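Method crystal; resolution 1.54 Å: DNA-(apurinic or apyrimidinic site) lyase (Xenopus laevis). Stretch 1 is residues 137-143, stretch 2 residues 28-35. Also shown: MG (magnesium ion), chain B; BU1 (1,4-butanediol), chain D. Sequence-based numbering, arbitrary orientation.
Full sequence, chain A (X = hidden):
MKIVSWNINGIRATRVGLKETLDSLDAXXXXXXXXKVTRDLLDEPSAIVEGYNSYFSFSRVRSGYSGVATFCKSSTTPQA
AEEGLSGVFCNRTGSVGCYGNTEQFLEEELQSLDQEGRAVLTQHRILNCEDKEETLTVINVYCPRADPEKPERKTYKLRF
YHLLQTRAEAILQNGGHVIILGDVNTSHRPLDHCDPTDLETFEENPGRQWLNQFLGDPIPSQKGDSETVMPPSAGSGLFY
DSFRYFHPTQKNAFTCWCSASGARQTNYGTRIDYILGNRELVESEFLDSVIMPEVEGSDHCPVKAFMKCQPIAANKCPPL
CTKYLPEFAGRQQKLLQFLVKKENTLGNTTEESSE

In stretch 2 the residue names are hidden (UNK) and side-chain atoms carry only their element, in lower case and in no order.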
# COMPACT_ATOMS: atom_id res chain seq x y z
N THR A 137 2.00 -1.81 12.04
CA THR A 137 2.40 -2.50 10.83
C THR A 137 1.72 -1.86 9.64
O THR A 137 0.50 -1.71 9.63
CB THR A 137 2.06 -3.99 10.91
OG1 THR A 137 2.72 -4.57 12.03
CG2 THR A 137 2.59 -4.73 9.69
N VAL A 138 2.50 -1.47 8.63
CA VAL A 138 2.05 -0.85 7.40
C VAL A 138 2.12 -1.89 6.28
O VAL A 138 3.20 -2.43 5.99
CB VAL A 138 2.92 0.37 7.08
CG1 VAL A 138 2.56 0.95 5.77
CG2 VAL A 138 2.83 1.40 8.18
N ILE A 139 0.97 -2.19 5.68
CA ILE A 139 0.86 -3.16 4.62
C ILE A 139 0.56 -2.40 3.35
O ILE A 139 -0.54 -1.88 3.20
CB ILE A 139 -0.26 -4.15 4.92
CG1 ILE A 139 -0.08 -4.76 6.31
CG2 ILE A 139 -0.29 -5.25 3.85
CD1 ILE A 139 -1.15 -5.81 6.69
N ASN A 140 1.52 -2.36 2.45
CA ASN A 140 1.49 -1.56 1.21
C ASN A 140 1.15 -2.53 0.07
O ASN A 140 1.95 -3.44 -0.21
CB ASN A 140 2.85 -0.91 1.03
CG ASN A 140 3.03 -0.21 -0.29
OD1 ASN A 140 2.08 -0.09 -1.05
ND2 ASN A 140 4.25 0.23 -0.58
N VAL A 141 -0.02 -2.37 -0.56
CA VAL A 141 -0.52 -3.36 -1.54
C VAL A 141 -0.88 -2.75 -2.87
O VAL A 141 -1.39 -1.62 -2.96
CB VAL A 141 -1.73 -4.16 -1.01
CG1 VAL A 141 -1.36 -4.95 0.19
CG2 VAL A 141 -2.91 -3.25 -0.64
N TYR A 142 -0.62 -3.50 -3.95
CA TYR A 142 -1.06 -3.20 -5.31
C TYR A 142 -1.91 -4.38 -5.74
O TYR A 142 -1.38 -5.38 -6.20
CB TYR A 142 0.13 -2.96 -6.25
CG TYR A 142 -0.19 -2.70 -7.70
CD1 TYR A 142 -1.23 -1.87 -8.07
CD2 TYR A 142 0.51 -3.32 -8.72
CE1 TYR A 142 -1.55 -1.65 -9.42
CE2 TYR A 142 0.21 -3.10 -10.04
CZ TYR A 142 -0.82 -2.26 -10.40
OH TYR A 142 -1.12 -2.06 -11.73
N CYS A 143 -3.22 -4.27 -5.60
CA CYS A 143 -4.09 -5.42 -5.82
C CYS A 143 -4.20 -5.69 -7.33
O CYS A 143 -4.04 -4.79 -8.16
CB CYS A 143 -5.43 -5.14 -5.18
SG CYS A 143 -5.33 -5.11 -3.34
N UNK A 28 6.59 10.98 6.37
CA UNK A 28 7.60 10.17 7.04
C UNK A 28 7.67 8.76 6.50
O UNK A 28 8.73 8.10 6.60
c UNK A 28 7.27 10.07 8.52
o UNK A 28 8.22 12.11 9.26
c UNK A 28 7.16 11.46 9.16
o UNK A 28 6.04 11.95 9.47
N UNK A 29 6.58 8.26 5.97
CA UNK A 29 6.48 6.97 5.29
C UNK A 29 5.76 7.23 3.98
O UNK A 29 4.65 7.79 3.99
c UNK A 29 5.64 4.84 8.47
c UNK A 29 5.72 5.95 6.14
c UNK A 29 6.40 5.72 7.50
c UNK A 29 5.59 4.60 5.38
N UNK A 30 6.38 6.83 2.87
CA UNK A 30 5.77 7.00 1.55
C UNK A 30 5.70 5.63 0.91
O UNK A 30 6.74 4.99 0.66
c UNK A 30 7.57 10.28 0.85
c UNK A 30 6.54 9.35 1.36
c UNK A 30 5.97 8.03 -0.75
c UNK A 30 6.55 8.00 0.68
N UNK A 31 4.49 5.21 0.57
CA UNK A 31 4.21 3.92 0.00
C UNK A 31 3.81 4.10 -1.46
O UNK A 31 2.79 4.75 -1.76
c UNK A 31 3.11 3.22 0.78
s UNK A 31 3.59 2.84 2.49
N UNK A 32 4.59 3.53 -2.33
CA UNK A 32 4.35 3.58 -3.78
C UNK A 32 3.89 2.24 -4.27
O UNK A 32 4.42 1.19 -3.88
c UNK A 32 6.24 5.31 -4.10
c UNK A 32 5.61 3.98 -4.53
c UNK A 32 7.46 5.63 -4.94
c UNK A 32 5.27 6.44 -4.14
N UNK A 33 2.91 2.28 -5.17
CA UNK A 33 2.48 1.09 -5.89
C UNK A 33 2.73 1.21 -7.39
O UNK A 33 2.75 2.29 -7.96
o UNK A 33 -0.32 2.83 -4.16
c UNK A 33 1.00 0.79 -5.64
c UNK A 33 0.68 0.67 -4.17
n UNK A 33 0.72 2.15 -2.31
c UNK A 33 0.33 1.99 -3.55
N UNK A 34 2.90 0.04 -8.00
CA UNK A 34 3.26 -0.10 -9.41
C UNK A 34 4.52 0.73 -9.67
O UNK A 34 4.57 1.64 -10.51
c UNK A 34 1.43 -0.01 -12.80
c UNK A 34 2.37 -0.38 -11.71
o UNK A 34 1.40 -0.80 -13.81
c UNK A 34 2.10 0.26 -10.37
o UNK A 34 0.74 1.04 -12.71
N UNK A 35 5.59 0.35 -8.97
CA UNK A 35 6.89 0.97 -9.18
C UNK A 35 7.43 0.68 -10.58
O UNK A 35 8.19 1.50 -11.12
c UNK A 35 7.92 0.45 -8.19
c UNK A 35 7.48 0.69 -6.76
o UNK A 35 8.06 -0.94 -8.46
MG MG B . -0.68 1.80 -13.94
C1 BU1 D . 9.85 13.01 13.50
C2 BU1 D . 8.94 12.34 12.47
C3 BU1 D . 7.50 12.86 12.54
C4 BU1 D . 6.72 12.01 13.54
O5 BU1 D . 9.95 12.24 14.67
O6 BU1 D . 5.52 12.60 13.98
O HOH W 1 -0.24 -3.79 -13.56
O HOH W 2 -0.15 0.39 -15.45
O HOH W 3 -1.99 0.43 -13.09
O HOH W 4 -1.24 3.20 -12.50
O HOH W 5 -2.21 2.51 -15.15

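Position 28 precedes the strand and carries two side-chain carbons, the second bearing two oxygens. It lies out of reach of stretch 1, and the short carboxylate identifies Asp28; its OD2 comes within 3.3 Å of C2 of the butanediol.

At position 29 four carbons fork at the first, with one arm two carbons long. The CA-to-CB bond points toward stretch 1, and the tip of the long arm lies 4.5 Å from Val138 CG2. The pattern is that of isoleucine; this is Ile29, and the atom at its tip is CD1.

Position 30 has the same four-carbon fork, but its CA-to-CB bond points away, as expected for the alternation of a β-strand, and it makes no contact with stretch 1. It is Ile30.

Position 31 has one carbon followed by one sulfur. The sulfur sits 3.9 Å from Val138 CG1, an apolar contact, while CB packs 3.5 Å from Asn140 ND2. The residue can only be cysteine, and Cys31 thus contacts two side chains of the neighbouring strand.

At position 32 the CA-to-CB bond again points away, with four carbons forked at the second. What reaches stretch 1 is its backbone, since Asn140 ND2 donates a weak hydrogen bond of 3.4 Å to the backbone O of position 32. This is Leu32.

At position 33 three carbons end in one oxygen and one nitrogen, a primary amide. The nitrogen lies 2.9 Å from Asn140 OD1 and the second carbon 3.3 Å from Val141 O. The residue is Gln33; its NE2 donates to Asn140 OD1 with a nearly linear angle of 173°, and the second carbon is CG.

Position 34 has three carbons, the third carrying two oxygens. Its CB lies 4.0 Å from the centroid of the Tyr142 ring, over one face, in a CH-π contact. This is Glu34. The chain extends with chi1 and chi2 both t, placing OE1 2.0 Å from MG.

Position 35 bears one carbon carrying an oxygen and a carbon, a β-branched hydroxyl side chain that does not touch stretch 1: Thr35.

The two strands run nearly parallel, 21° apart, with axes approaching to 7.0 Å, and side chains fill the gap. Val138, Asn140 and Tyr142 face Ile29, Cys31 and Gln33. Apolar packing at one end gives way to the Asn140-Gln33 amide pair, with a second, weak bond from Asn140 to the backbone O of Leu32. Beyond it, Tyr142 flanks the metal site: water 3 lies 3.0 Å from Tyr142 OH and 2.1 Å from MG, linking the tyrosine hydroxyl to the ion held by Glu34.

Stretch 2, residues 28-35: DIICLQET
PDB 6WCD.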